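Local coordinates for rifamycin polyketide synthase (Amycolatopsis mediterranei, PDB 4LN9), which probably catalyses dehydration of a beta-hydroxyacyl polyketide intermediate through the double-hotdog dehydratase domain of the terminal module of the rifamycin polyketide synthase, at residues A[65-73]-A[191-199]; A[214-222]-A[235-246]. All coordinates share one frame; numbering follows the deposited sequence.

Interaction 1: A[65-73]-A[191-199]; sequences PWLADHAVR and GYGYGPTFR
Asp69 and Thr197 form the polar centre of this contact: Asp69 OD2 receives Thr197 OG1 at a short 2.5 Å on its anti lone pair, the one away from OD1, while the backbone Thr197 N reaches the same OD2 from above the carboxylate plane at 3.0 Å. Two donors from one residue thus fix the rotation of the carboxylate and hold the turn at 195-198 against the 3-10 segment 65-69. The carbonyl of Asp69 also takes part, accepting Gly195 N at 2.8 Å.

Next to this grip lies an aromatic cluster. Phe198 presents one face to His70 CB, a CH-pi contact with CB 3.8 Å from the ring centroid, and meets Trp66 rim to rim, CZ to CZ3 at 3.6 Å. With CG anti to the backbone N (chi1 -174°), His70 runs alongside Tyr194, pointing the same way; a water bonded to Tyr194 OH also bonds weakly to His70 NE2.

His70 and Tyr194 are a non-hydrogen-bonded pair of the antiparallel strands 70-72 and 192-194; the next pair, Ala71 and Gly193, is hydrogen-bonded. The sequence 191-198 fits the GYxYGPxF signature of polyketide synthase dehydratases. Strand 70-72 is the middle of a small three-stranded sheet with 75-76 and 192-194. His70 ND1 bonds Ile77 O in the loop just after strand 75-76, and Tyr194 packs against helices 183-190 and 236-251.

Interaction 2: A[214-222]-A[235-246]; sequences ETFAEIALP and HPALLDAALHST
Leu221 lays its CD1 methyl over one face of the His235 imidazole, a ring that is itself engaged as the N-cap of helix 236-251: His235 ND1 accepts Ala237 N at 2.8 Å, with the donor only 2° out of the ring plane. The CH-pi contact, CD1 to ring centroid 3.9 Å, thus lies over one face of the capping ring. His235 can reach back to the helix because its CG stands anti to the backbone N (chi1 -170°).

This is one half of the double hotdog, in which an antiparallel sheet wraps round a central helix; here the axes of strand 214-220 and of helix segment 236-246 approach to 8.4 Å, at 138° between their N-to-C directions. No hydrogen bond joins the two segments, and the buried interface is made mostly by aliphatic groups. Leu221 turns its other methyl, CD2, to Ala237 CB. Ile219 sends CG2 between Ala241 CB, 3.5 Å away, and Leu238 CD1, while its CD1 lies against the Ala241 carbonyl, 3.7 Å from Ala241 O. The small Ala217 meets Ser245, CB to CB at 3.8 Å.

Strand 279-285 continues the sheet beneath the helix, where Leu238 touches Leu280 and Thr246 touches Val284. At the far end Thr215 crosses Thr246 at about a right angle. The hydroxyls of Ser245 and Thr246 turn back into their own helix: Ser245 OG donates to Ala242 O at 2.9 Å, and Thr246 OG1 to Leu243 O at 2.7 Å.

From the N terminus, the chain lays down strands 34-38 to 52-59 before reaching 65-73. Interaction 1 then closes a long loop, with strand 75-76, helices 80-93 and 183-190 and the strands between those helices held between its ends. Only after 191-199 does interaction 2 open, closing a much shorter loop of 12 residues that holds helix 226-229. The two are in series and neither nest nor cross. In space they touch: through its ring contact with His244, Tyr194 ties the small sheet to helix 236-251, and Trp66 brings the 3-10 segment 65-69 to its N-cap, His235, while strand 214-220 packs on the same helix.

Interaction 1: A[65-73]-A[191-199]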
ATOM      1  N   PRO A  65      -6.308  -6.140 -22.586  1.00 39.05           N
ATOM      2  CA  PRO A  65      -6.779  -7.105 -23.582  1.00 40.47           C
ATOM      3  C   PRO A  65      -5.641  -7.968 -24.120  1.00 36.64           C
ATOM      4  O   PRO A  65      -5.826  -9.162 -24.360  1.00 39.56           O
ATOM      5  CB  PRO A  65      -7.334  -6.213 -24.699  1.00 45.90           C
ATOM      6  CG  PRO A  65      -7.673  -4.926 -24.027  1.00 42.37           C
ATOM      7  CD  PRO A  65      -6.620  -4.752 -22.971  1.00 36.36           C
ATOM      8  N   TRP A  66      -4.440  -7.403 -24.143  1.00 39.02           N
ATOM      9  CA  TRP A  66      -3.300  -8.072 -24.751  1.00 39.52           C
ATOM     10  C   TRP A  66      -2.801  -9.243 -23.935  1.00 40.47           C
ATOM     11  O   TRP A  66      -2.226 -10.186 -24.489  1.00 35.09           O
ATOM     12  CB  TRP A  66      -2.191  -7.060 -25.015  1.00 37.05           C
ATOM     13  CG  TRP A  66      -1.476  -6.621 -23.766  1.00 39.79           C
ATOM     14  CD1 TRP A  66      -1.680  -5.461 -23.022  1.00 35.59           C
ATOM     15  CD2 TRP A  66      -0.371  -7.309 -23.105  1.00 33.80           C
ATOM     16  NE1 TRP A  66      -0.813  -5.407 -21.961  1.00 39.33           N
ATOM     17  CE2 TRP A  66       0.005  -6.483 -21.959  1.00 37.78           C
ATOM     18  CE3 TRP A  66       0.302  -8.497 -23.328  1.00 36.23           C
ATOM     19  CZ2 TRP A  66       1.033  -6.841 -21.108  1.00 39.38           C
ATOM     20  CZ3 TRP A  66       1.341  -8.844 -22.466  1.00 40.29           C
ATOM     21  CH2 TRP A  66       1.683  -8.045 -21.372  1.00 39.90           C
ATOM     22  N   LEU A  67      -3.263  -9.333 -22.690  1.00 33.44           N
ATOM     23  CA  LEU A  67      -2.956 -10.490 -21.852  1.00 34.50           C
ATOM     24  C   LEU A  67      -3.598 -11.762 -22.403  1.00 33.08           C
ATOM     25  O   LEU A  67      -3.086 -12.862 -22.196  1.00 34.73           O
ATOM     26  CB  LEU A  67      -3.408 -10.257 -20.406  1.00 32.48           C
ATOM     27  CG  LEU A  67      -2.754  -9.129 -19.600  1.00 35.65           C
ATOM     28  CD1 LEU A  67      -3.428  -8.990 -18.237  1.00 42.43           C
ATOM     29  CD2 LEU A  67      -1.252  -9.350 -19.447  1.00 34.30           C
ATOM     30  N   ALA A  68      -4.694 -11.604 -23.140  1.00 37.28           N
ATOM     31  CA  ALA A  68      -5.347 -12.736 -23.784  1.00 38.41           C
ATOM     32  C   ALA A  68      -4.420 -13.413 -24.791  1.00 37.64           C
ATOM     33  O   ALA A  68      -4.557 -14.606 -25.066  1.00 38.55           O
ATOM     34  CB  ALA A  68      -6.640 -12.297 -24.459  1.00 41.99           C
ATOM     35  N   ASP A  69      -3.378 -12.695 -25.207  1.00 39.23           N
ATOM     36  CA  ASP A  69      -2.442 -13.219 -26.202  1.00 37.19           C
ATOM     37  C   ASP A  69      -1.399 -14.175 -25.624  1.00 41.84           C
ATOM     38  O   ASP A  69      -0.554 -14.696 -26.353  1.00 43.40           O
ATOM     39  CB  ASP A  69      -1.756 -12.077 -26.951  1.00 38.69           C
ATOM     40  CG  ASP A  69      -2.656 -11.449 -27.993  1.00 41.68           C
ATOM     41  OD1 ASP A  69      -3.732 -12.024 -28.267  1.00 47.50           O
ATOM     42  OD2 ASP A  69      -2.316 -10.359 -28.501  1.00 42.34           O
ATOM     43  N   HIS A  70      -1.453 -14.395 -24.315  1.00 41.19           N
ATOM     44  CA  HIS A  70      -0.644 -15.430 -23.678  1.00 40.09           C
ATOM     45  C   HIS A  70      -1.510 -16.336 -22.857  1.00 43.21           C
ATOM     46  O   HIS A  70      -1.979 -15.957 -21.784  1.00 46.66           O
ATOM     47  CB  HIS A  70       0.435 -14.804 -22.802  1.00 40.21           C
ATOM     48  CG  HIS A  70       1.403 -15.805 -22.215  1.00 38.71           C
ATOM     49  ND1 HIS A  70       1.170 -16.442 -21.053  1.00 36.92           N
ATOM     50  CD2 HIS A  70       2.635 -16.264 -22.675  1.00 37.75           C
ATOM     51  CE1 HIS A  70       2.188 -17.284 -20.791  1.00 40.42           C
ATOM     52  NE2 HIS A  70       3.089 -17.165 -21.780  1.00 39.27           N
ATOM     53  N   ALA A  71      -1.827 -17.501 -23.412  1.00 45.91           N
ATOM     54  CA  ALA A  71      -2.734 -18.438 -22.761  1.00 47.40           C
ATOM     55  C   ALA A  71      -2.204 -19.855 -22.931  1.00 48.56           C
ATOM     56  O   ALA A  71      -1.699 -20.207 -23.998  1.00 58.39           O
ATOM     57  CB  ALA A  71      -4.132 -18.321 -23.356  1.00 51.14           C
ATOM     58  N   VAL A  72      -2.196 -20.619 -21.844  1.00 50.04           N
ATOM     59  CA  VAL A  72      -1.717 -21.996 -21.893  1.00 55.47           C
ATOM     60  C   VAL A  72      -2.856 -22.993 -21.670  1.00 56.45           C
ATOM     61  O   VAL A  72      -3.485 -23.002 -20.612  1.00 50.78           O
ATOM     62  CB  VAL A  72      -0.589 -22.243 -20.870  1.00 54.08           C
ATOM     63  CG1 VAL A  72      -0.150 -23.699 -20.903  1.00 61.14           C
ATOM     64  CG2 VAL A  72       0.589 -21.319 -21.143  1.00 56.63           C
ATOM     65  N   ARG A  73      -3.148 -23.790 -22.694  1.00 66.33           N
ATOM     66  CA  ARG A  73      -4.396 -24.549 -22.760  1.00 66.03           C
ATOM     67  C   ARG A  73      -5.619 -23.658 -22.561  1.00 64.79           C
ATOM     68  O   ARG A  73      -6.452 -23.905 -21.688  1.00 68.32           O
ATOM     69  CB  ARG A  73      -4.391 -25.697 -21.749  1.00 61.37           C
ATOM     70  CG  ARG A  73      -3.441 -26.828 -22.113  1.00 69.26           C
ATOM     71  CD  ARG A  73      -2.716 -27.350 -20.884  1.00 67.27           C
ATOM     72  NE  ARG A  73      -1.693 -28.333 -21.230  1.00 75.57           N
ATOM     73  CZ  ARG A  73      -0.925 -28.955 -20.342  1.00 77.40           C
ATOM     74  NH1 ARG A  73      -1.053 -28.687 -19.051  1.00 70.27           N
ATOM     75  NH2 ARG A  73      -0.019 -29.835 -20.747  1.00 80.93           N
ATOM     76  N   GLY A 191       0.240 -26.857 -26.977  1.00 64.62           N
ATOM     77  CA  GLY A 191      -0.503 -26.239 -25.880  1.00 62.12           C
ATOM     78  C   GLY A 191      -0.212 -24.761 -25.674  1.00 62.56           C
ATOM     79  O   GLY A 191      -0.898 -24.090 -24.902  1.00 61.21           O
ATOM     80  N   TYR A 192       0.833 -24.263 -26.330  1.00 59.41           N
ATOM     81  CA  TYR A 192       1.253 -22.869 -26.174  1.00 52.08           C
ATOM     82  C   TYR A 192       0.439 -21.948 -27.080  1.00 52.79           C
ATOM     83  O   TYR A 192       0.729 -21.834 -28.270  1.00 56.64           O
ATOM     84  CB  TYR A 192       2.739 -22.714 -26.518  1.00 55.33           C
ATOM     85  CG  TYR A 192       3.680 -23.489 -25.624  1.00 57.61           C
ATOM     86  CD1 TYR A 192       4.076 -22.980 -24.394  1.00 60.42           C
ATOM     87  CD2 TYR A 192       4.292 -24.652 -26.076  1.00 61.32           C
ATOM     88  CE1 TYR A 192       4.981 -23.656 -23.598  1.00 57.68           C
ATOM     89  CE2 TYR A 192       5.200 -25.334 -25.288  1.00 62.64           C
ATOM     90  CZ  TYR A 192       5.543 -24.831 -24.052  1.00 60.95           C
ATOM     91  OH  TYR A 192       6.444 -25.508 -23.262  1.00 69.08           O
ATOM     92  N   GLY A 193      -0.470 -21.178 -26.489  1.00 47.63           N
ATOM     93  CA  GLY A 193      -1.319 -20.288 -27.276  1.00 48.44           C
ATOM     94  C   GLY A 193      -0.789 -18.867 -27.363  1.00 51.25           C
ATOM     95  O   GLY A 193      -1.305 -17.970 -26.695  1.00 46.76           O
ATOM     96  N   TYR A 194       0.174 -18.635 -28.250  1.00 43.52           N
ATOM     97  CA  TYR A 194       0.653 -17.276 -28.484  1.00 41.72           C
ATOM     98  C   TYR A 194      -0.225 -16.539 -29.487  1.00 45.73           C
ATOM     99  O   TYR A 194      -0.207 -16.840 -30.681  1.00 43.19           O
ATOM    100  CB  TYR A 194       2.107 -17.273 -28.959  1.00 39.21           C
ATOM    101  CG  TYR A 194       3.084 -17.872 -27.973  1.00 37.92           C
ATOM    102  CD1 TYR A 194       3.345 -17.255 -26.754  1.00 38.10           C
ATOM    103  CD2 TYR A 194       3.810 -19.007 -28.300  1.00 34.53           C
ATOM    104  CE1 TYR A 194       4.266 -17.785 -25.868  1.00 34.52           C
ATOM    105  CE2 TYR A 194       4.731 -19.545 -27.422  1.00 37.70           C
ATOM    106  CZ  TYR A 194       4.948 -18.938 -26.204  1.00 35.30           C
ATOM    107  OH  TYR A 194       5.862 -19.478 -25.326  1.00 41.72           O
ATOM    108  N   GLY A 195      -0.953 -15.540 -29.003  1.00 38.32           N
ATOM    109  CA  GLY A 195      -1.630 -14.598 -29.883  1.00 41.82           C
ATOM    110  C   GLY A 195      -0.673 -13.584 -30.478  1.00 43.08           C
ATOM    111  O   GLY A 195       0.524 -13.611 -30.192  1.00 43.14           O
ATOM    112  N   PRO A 196      -1.220 -12.617 -31.231  1.00 44.74           N
ATOM    113  CA  PRO A 196      -0.473 -11.671 -32.058  1.00 44.15           C
ATOM    114  C   PRO A 196       0.572 -10.874 -31.281  1.00 46.66           C
ATOM    115  O   PRO A 196       1.643 -10.588 -31.817  1.00 37.06           O
ATOM    116  CB  PRO A 196      -1.562 -10.737 -32.584  1.00 44.65           C
ATOM    117  CG  PRO A 196      -2.780 -11.592 -32.635  1.00 46.29           C
ATOM    118  CD  PRO A 196      -2.674 -12.513 -31.454  1.00 45.60           C
ATOM    119  N   THR A 197       0.237 -10.439 -30.070  1.00 39.27           N
ATOM    120  CA  THR A 197       1.185  -9.673 -29.268  1.00 40.25           C
ATOM    121  C   THR A 197       2.479 -10.448 -29.024  1.00 36.15           C
ATOM    122  O   THR A 197       3.567  -9.873 -29.043  1.00 38.68           O
ATOM    123  CB  THR A 197       0.585  -9.236 -27.919  1.00 34.65           C
ATOM    124  OG1 THR A 197      -0.621  -8.498 -28.149  1.00 37.67           O
ATOM    125  CG2 THR A 197       1.570  -8.356 -27.161  1.00 37.84           C
ATOM    126  N   PHE A 198       2.364 -11.764 -28.872  1.00 32.58           N
ATOM    127  CA  PHE A 198       3.513 -12.574 -28.483  1.00 33.43           C
ATOM    128  C   PHE A 198       4.213 -13.222 -29.668  1.00 34.28           C
ATOM    129  O   PHE A 198       5.292 -13.792 -29.517  1.00 34.32           O
ATOM    130  CB  PHE A 198       3.117 -13.640 -27.463  1.00 37.60           C
ATOM    131  CG  PHE A 198       2.896 -13.101 -26.083  1.00 34.62           C
ATOM    132  CD1 PHE A 198       3.832 -13.307 -25.082  1.00 33.88           C
ATOM    133  CD2 PHE A 198       1.789 -12.317 -25.808  1.00 32.82           C
ATOM    134  CE1 PHE A 198       3.637 -12.788 -23.816  1.00 33.29           C
ATOM    135  CE2 PHE A 198       1.581 -11.804 -24.543  1.00 34.80           C
ATOM    136  CZ  PHE A 198       2.518 -12.022 -23.550  1.00 35.75           C
ATOM    137  N   ARG A 199       3.575 -13.200 -30.833  1.00 35.65           N
ATOM    138  CA  ARG A 199       4.194 -13.780 -32.015  1.00 33.97           C
ATOM    139  C   ARG A 199       5.221 -12.828 -32.623  1.00 39.51           C
ATOM    140  O   ARG A 199       4.960 -12.182 -33.638  1.00 35.92           O
ATOM    141  CB  ARG A 199       3.137 -14.212 -33.036  1.00 36.94           C
ATOM    142  CG  ARG A 199       2.338 -15.428 -32.586  1.00 42.23           C
ATOM    143  CD  ARG A 199       1.532 -16.043 -33.721  1.00 41.39           C
ATOM    144  NE  ARG A 199       0.615 -15.077 -34.318  1.00 44.91           N
ATOM    145  CZ  ARG A 199      -0.685 -15.006 -34.044  1.00 54.78           C
ATOM    146  NH1 ARG A 199      -1.239 -15.865 -33.198  1.00 47.47           N
ATOM    147  NH2 ARG A 199      -1.428 -14.062 -34.605  1.00 56.26           N
TER
HETATM  148  O   HOH W   1      -3.710 -17.023 -26.705  1.00 47.60           O
HETATM  149  O   HOH W   2       5.985 -18.253 -23.160  1.00 50.10           O

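Interaction 2: A[214-222]-A[235-246]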
ATOM      1  N   GLU A 214      23.730 -22.666 -29.799  1.00 39.12           N
ATOM      2  CA  GLU A 214      23.319 -21.263 -29.726  1.00 33.29           C
ATOM      3  C   GLU A 214      22.097 -21.035 -30.607  1.00 34.72           C
ATOM      4  O   GLU A 214      22.062 -21.478 -31.754  1.00 31.79           O
ATOM      5  CB  GLU A 214      24.452 -20.353 -30.208  1.00 34.65           C
ATOM      6  CG  GLU A 214      25.758 -20.499 -29.449  1.00 37.29           C
ATOM      7  CD  GLU A 214      26.889 -19.719 -30.093  1.00 45.86           C
ATOM      8  OE1 GLU A 214      27.420 -20.185 -31.122  1.00 45.78           O
ATOM      9  OE2 GLU A 214      27.234 -18.632 -29.582  1.00 40.68           O
ATOM     10  N   THR A 215      21.131 -20.277 -30.095  1.00 28.14           N
ATOM     11  CA  THR A 215      20.009 -19.809 -30.903  1.00 27.64           C
ATOM     12  C   THR A 215      20.068 -18.292 -31.064  1.00 28.93           C
ATOM     13  O   THR A 215      20.145 -17.558 -30.078  1.00 29.42           O
ATOM     14  CB  THR A 215      18.662 -20.189 -30.261  1.00 32.62           C
ATOM     15  OG1 THR A 215      18.583 -21.613 -30.113  1.00 35.37           O
ATOM     16  CG2 THR A 215      17.501 -19.708 -31.119  1.00 33.62           C
ATOM     17  N   PHE A 216      20.053 -17.830 -32.311  1.00 25.70           N
ATOM     18  CA  PHE A 216      20.021 -16.401 -32.609  1.00 24.63           C
ATOM     19  C   PHE A 216      18.664 -16.027 -33.195  1.00 25.78           C
ATOM     20  O   PHE A 216      18.054 -16.822 -33.909  1.00 27.66           O
ATOM     21  CB  PHE A 216      21.135 -16.050 -33.600  1.00 24.55           C
ATOM     22  CG  PHE A 216      22.512 -16.385 -33.102  1.00 28.83           C
ATOM     23  CD1 PHE A 216      23.103 -15.625 -32.106  1.00 25.88           C
ATOM     24  CD2 PHE A 216      23.172 -17.519 -33.551  1.00 29.21           C
ATOM     25  CE1 PHE A 216      24.353 -15.951 -31.613  1.00 28.93           C
ATOM     26  CE2 PHE A 216      24.433 -17.835 -33.082  1.00 29.66           C
ATOM     27  CZ  PHE A 216      25.014 -17.064 -32.094  1.00 29.55           C
ATOM     28  N   ALA A 217      18.151 -14.856 -32.834  1.00 24.69           N
ATOM     29  CA  ALA A 217      16.849 -14.441 -33.342  1.00 21.62           C
ATOM     30  C   ALA A 217      16.719 -12.932 -33.448  1.00 24.39           C
ATOM     31  O   ALA A 217      17.367 -12.185 -32.713  1.00 22.38           O
ATOM     32  CB  ALA A 217      15.731 -15.016 -32.487  1.00 25.90           C
ATOM     33  N   GLU A 218      15.916 -12.490 -34.412  1.00 21.79           N
ATOM     34  CA  GLU A 218      15.402 -11.133 -34.398  1.00 23.88           C
ATOM     35  C   GLU A 218      13.973 -11.132 -33.888  1.00 27.13           C
ATOM     36  O   GLU A 218      13.153 -11.962 -34.284  1.00 27.80           O
ATOM     37  CB  GLU A 218      15.483 -10.503 -35.792  1.00 29.36           C
ATOM     38  CG  GLU A 218      16.911 -10.330 -36.296  1.00 29.69           C
ATOM     39  CD  GLU A 218      17.003  -9.563 -37.605  1.00 26.21           C
ATOM     40  OE1 GLU A 218      16.119  -8.719 -37.875  1.00 28.28           O
ATOM     41  OE2 GLU A 218      18.034  -9.708 -38.298  1.00 27.25           O
ATOM     42  N   ILE A 219      13.721 -10.261 -32.916  1.00 24.85           N
ATOM     43  CA  ILE A 219      12.425 -10.179 -32.267  1.00 24.29           C
ATOM     44  C   ILE A 219      11.891  -8.772 -32.480  1.00 23.20           C
ATOM     45  O   ILE A 219      12.633  -7.799 -32.353  1.00 25.02           O
ATOM     46  CB  ILE A 219      12.549 -10.415 -30.749  1.00 25.98           C
ATOM     47  CG1 ILE A 219      13.471 -11.602 -30.459  1.00 28.11           C
ATOM     48  CG2 ILE A 219      11.177 -10.612 -30.122  1.00 28.11           C
ATOM     49  CD1 ILE A 219      12.910 -12.937 -30.900  1.00 27.37           C
ATOM     50  N   ALA A 220      10.652  -8.674 -32.948  1.00 27.20           N
ATOM     51  CA  ALA A 220      10.005  -7.379 -33.101  1.00 25.16           C
ATOM     52  C   ALA A 220       8.528  -7.493 -32.752  1.00 26.85           C
ATOM     53  O   ALA A 220       7.831  -8.373 -33.257  1.00 31.28           O
ATOM     54  CB  ALA A 220      10.178  -6.866 -34.522  1.00 28.26           C
ATOM     55  N   LEU A 221       8.078  -6.665 -31.814  1.00 32.51           N
ATOM     56  CA  LEU A 221       6.668  -6.645 -31.433  1.00 33.47           C
ATOM     57  C   LEU A 221       5.842  -6.142 -32.609  1.00 35.73           C
ATOM     58  O   LEU A 221       6.287  -5.265 -33.349  1.00 31.48           O
ATOM     59  CB  LEU A 221       6.454  -5.728 -30.225  1.00 35.17           C
ATOM     60  CG  LEU A 221       6.893  -6.240 -28.850  1.00 34.24           C
ATOM     61  CD1 LEU A 221       6.374  -5.321 -27.752  1.00 40.61           C
ATOM     62  CD2 LEU A 221       6.427  -7.672 -28.624  1.00 34.20           C
ATOM     63  N   PRO A 222       4.614  -6.661 -32.761  1.00 39.08           N
ATOM     64  CA  PRO A 222       3.722  -6.106 -33.775  1.00 37.89           C
ATOM     65  C   PRO A 222       3.387  -4.652 -33.467  1.00 38.18           C
ATOM     66  O   PRO A 222       3.545  -4.211 -32.328  1.00 32.89           O
ATOM     67  CB  PRO A 222       2.468  -6.977 -33.658  1.00 39.24           C
ATOM     68  CG  PRO A 222       2.502  -7.509 -32.266  1.00 43.37           C
ATOM     69  CD  PRO A 222       3.956  -7.698 -31.946  1.00 36.01           C
ATOM     70  N   HIS A 235       8.837  -4.926 -22.466  1.00 26.85           N
ATOM     71  CA  HIS A 235       7.522  -5.520 -22.696  1.00 25.66           C
ATOM     72  C   HIS A 235       7.568  -7.019 -22.528  1.00 27.67           C
ATOM     73  O   HIS A 235       8.488  -7.670 -23.034  1.00 24.72           O
ATOM     74  CB  HIS A 235       6.979  -5.137 -24.074  1.00 27.62           C
ATOM     75  CG  HIS A 235       5.531  -5.520 -24.290  1.00 26.22           C
ATOM     76  ND1 HIS A 235       5.097  -6.787 -24.173  1.00 30.12           N
ATOM     77  CD2 HIS A 235       4.420  -4.754 -24.638  1.00 27.15           C
ATOM     78  CE1 HIS A 235       3.774  -6.833 -24.413  1.00 31.31           C
ATOM     79  NE2 HIS A 235       3.366  -5.592 -24.726  1.00 27.93           N
ATOM     80  N   PRO A 236       6.719  -7.556 -21.635  1.00 26.23           N
ATOM     81  CA  PRO A 236       6.790  -8.982 -21.331  1.00 24.96           C
ATOM     82  C   PRO A 236       6.714  -9.859 -22.580  1.00 28.39           C
ATOM     83  O   PRO A 236       7.254 -10.963 -22.586  1.00 28.74           O
ATOM     84  CB  PRO A 236       5.565  -9.207 -20.444  1.00 29.55           C
ATOM     85  CG  PRO A 236       5.377  -7.902 -19.749  1.00 29.63           C
ATOM     86  CD  PRO A 236       5.802  -6.840 -20.730  1.00 27.85           C
ATOM     87  N   ALA A 237       6.047  -9.375 -23.623  1.00 31.99           N
ATOM     88  CA  ALA A 237       5.966 -10.123 -24.874  1.00 31.05           C
ATOM     89  C   ALA A 237       7.290 -10.113 -25.639  1.00 24.32           C
ATOM     90  O   ALA A 237       7.675 -11.119 -26.235  1.00 29.64           O
ATOM     91  CB  ALA A 237       4.833  -9.597 -25.747  1.00 28.58           C
ATOM     92  N   LEU A 238       8.021  -9.003 -25.556  1.00 28.89           N
ATOM     93  CA  LEU A 238       9.360  -8.928 -26.139  1.00 27.57           C
ATOM     94  C   LEU A 238      10.333  -9.890 -25.456  1.00 34.18           C
ATOM     95  O   LEU A 238      11.010 -10.674 -26.123  1.00 27.17           O
ATOM     96  CB  LEU A 238       9.901  -7.495 -26.099  1.00 26.88           C
ATOM     97  CG  LEU A 238      11.073  -7.172 -27.033  1.00 31.18           C
ATOM     98  CD1 LEU A 238      10.680  -7.379 -28.488  1.00 31.64           C
ATOM     99  CD2 LEU A 238      11.569  -5.751 -26.806  1.00 30.57           C
ATOM    100  N   LEU A 239      10.320  -9.909 -24.126  1.00 32.56           N
ATOM    101  CA  LEU A 239      11.176 -10.820 -23.378  1.00 28.61           C
ATOM    102  C   LEU A 239      10.748 -12.275 -23.555  1.00 25.75           C
ATOM    103  O   LEU A 239      11.589 -13.157 -23.730  1.00 26.41           O
ATOM    104  CB  LEU A 239      11.218 -10.449 -21.894  1.00 27.53           C
ATOM    105  CG  LEU A 239      12.219 -11.242 -21.047  1.00 31.73           C
ATOM    106  CD1 LEU A 239      13.615 -11.148 -21.646  1.00 27.00           C
ATOM    107  CD2 LEU A 239      12.214 -10.760 -19.605  1.00 31.10           C
ATOM    108  N   ASP A 240       9.439 -12.517 -23.584  1.00 28.36           N
ATOM    109  CA  ASP A 240       8.938 -13.870 -23.802  1.00 28.27           C
ATOM    110  C   ASP A 240       9.364 -14.418 -25.158  1.00 27.30           C
ATOM    111  O   ASP A 240       9.755 -15.580 -25.269  1.00 29.12           O
ATOM    112  CB  ASP A 240       7.416 -13.936 -23.661  1.00 32.41           C
ATOM    113  CG  ASP A 240       6.900 -15.364 -23.615  1.00 42.39           C
ATOM    114  OD1 ASP A 240       6.874 -15.950 -22.511  1.00 42.37           O
ATOM    115  OD2 ASP A 240       6.571 -15.917 -24.686  1.00 37.89           O
ATOM    116  N   ALA A 241       9.201 -13.612 -26.202  1.00 28.12           N
ATOM    117  CA  ALA A 241       9.579 -14.034 -27.546  1.00 29.41           C
ATOM    118  C   ALA A 241      11.085 -14.254 -27.644  1.00 26.47           C
ATOM    119  O   ALA A 241      11.544 -15.175 -28.319  1.00 26.64           O
ATOM    120  CB  ALA A 241       9.122 -13.012 -28.576  1.00 25.14           C
ATOM    121  N   ALA A 242      11.850 -13.407 -26.962  1.00 23.41           N
ATOM    122  CA  ALA A 242      13.300 -13.559 -26.924  1.00 26.73           C
ATOM    123  C   ALA A 242      13.669 -14.971 -26.489  1.00 28.69           C
ATOM    124  O   ALA A 242      14.453 -15.646 -27.152  1.00 31.47           O
ATOM    125  CB  ALA A 242      13.921 -12.532 -25.987  1.00 27.40           C
ATOM    126  N   LEU A 243      12.930 -15.485 -25.505  1.00 27.19           N
ATOM    127  CA  LEU A 243      13.222 -16.801 -24.944  1.00 33.06           C
ATOM    128  C   LEU A 243      12.523 -17.934 -25.699  1.00 31.26           C
ATOM    129  O   LEU A 243      13.085 -19.019 -25.858  1.00 32.11           O
ATOM    130  CB  LEU A 243      12.855 -16.843 -23.459  1.00 29.83           C
ATOM    131  CG  LEU A 243      13.722 -15.997 -22.524  1.00 34.83           C
ATOM    132  CD1 LEU A 243      13.017 -15.777 -21.195  1.00 34.45           C
ATOM    133  CD2 LEU A 243      15.083 -16.646 -22.313  1.00 30.09           C
ATOM    134  N   HIS A 244      11.301 -17.688 -26.165  1.00 31.94           N
ATOM    135  CA  HIS A 244      10.541 -18.738 -26.840  1.00 32.12           C
ATOM    136  C   HIS A 244      10.920 -18.942 -28.289  1.00 38.08           C
ATOM    137  O   HIS A 244      10.609 -19.987 -28.866  1.00 34.74           O
ATOM    138  CB  HIS A 244       9.027 -18.580 -26.640  1.00 34.86           C
ATOM    139  CG  HIS A 244       8.383 -17.527 -27.521  1.00 33.88           C
ATOM    140  ND1 HIS A 244       7.446 -16.680 -27.050  1.00 31.24           N
ATOM    141  CD2 HIS A 244       8.373 -17.382 -28.908  1.00 33.53           C
ATOM    142  CE1 HIS A 244       6.952 -15.945 -28.066  1.00 29.20           C
ATOM    143  NE2 HIS A 244       7.534 -16.363 -29.201  1.00 32.36           N
ATOM    144  N   SER A 245      11.888 -18.143 -28.747  1.00 33.85           N
ATOM    145  CA  SER A 245      12.568 -18.414 -30.012  1.00 35.23           C
ATOM    146  C   SER A 245      13.202 -19.805 -30.040  1.00 37.65           C
ATOM    147  O   SER A 245      13.235 -20.457 -31.085  1.00 37.87           O
ATOM    148  CB  SER A 245      13.624 -17.343 -30.296  1.00 32.59           C
ATOM    149  OG  SER A 245      14.739 -17.486 -29.434  1.00 32.31           O
ATOM    150  N   THR A 246      13.634 -20.286 -28.878  1.00 32.78           N
ATOM    151  CA  THR A 246      14.200 -21.631 -28.766  1.00 37.31           C
ATOM    152  C   THR A 246      13.161 -22.707 -29.068  1.00 39.27           C
ATOM    153  O   THR A 246      13.486 -23.765 -29.609  1.00 40.99           O
ATOM    154  CB  THR A 246      14.801 -21.888 -27.368  1.00 38.44           C
ATOM    155  OG1 THR A 246      13.817 -21.620 -26.360  1.00 38.87           O
ATOM    156  CG2 THR A 246      16.017 -21.003 -27.138  1.00 33.07           C
TER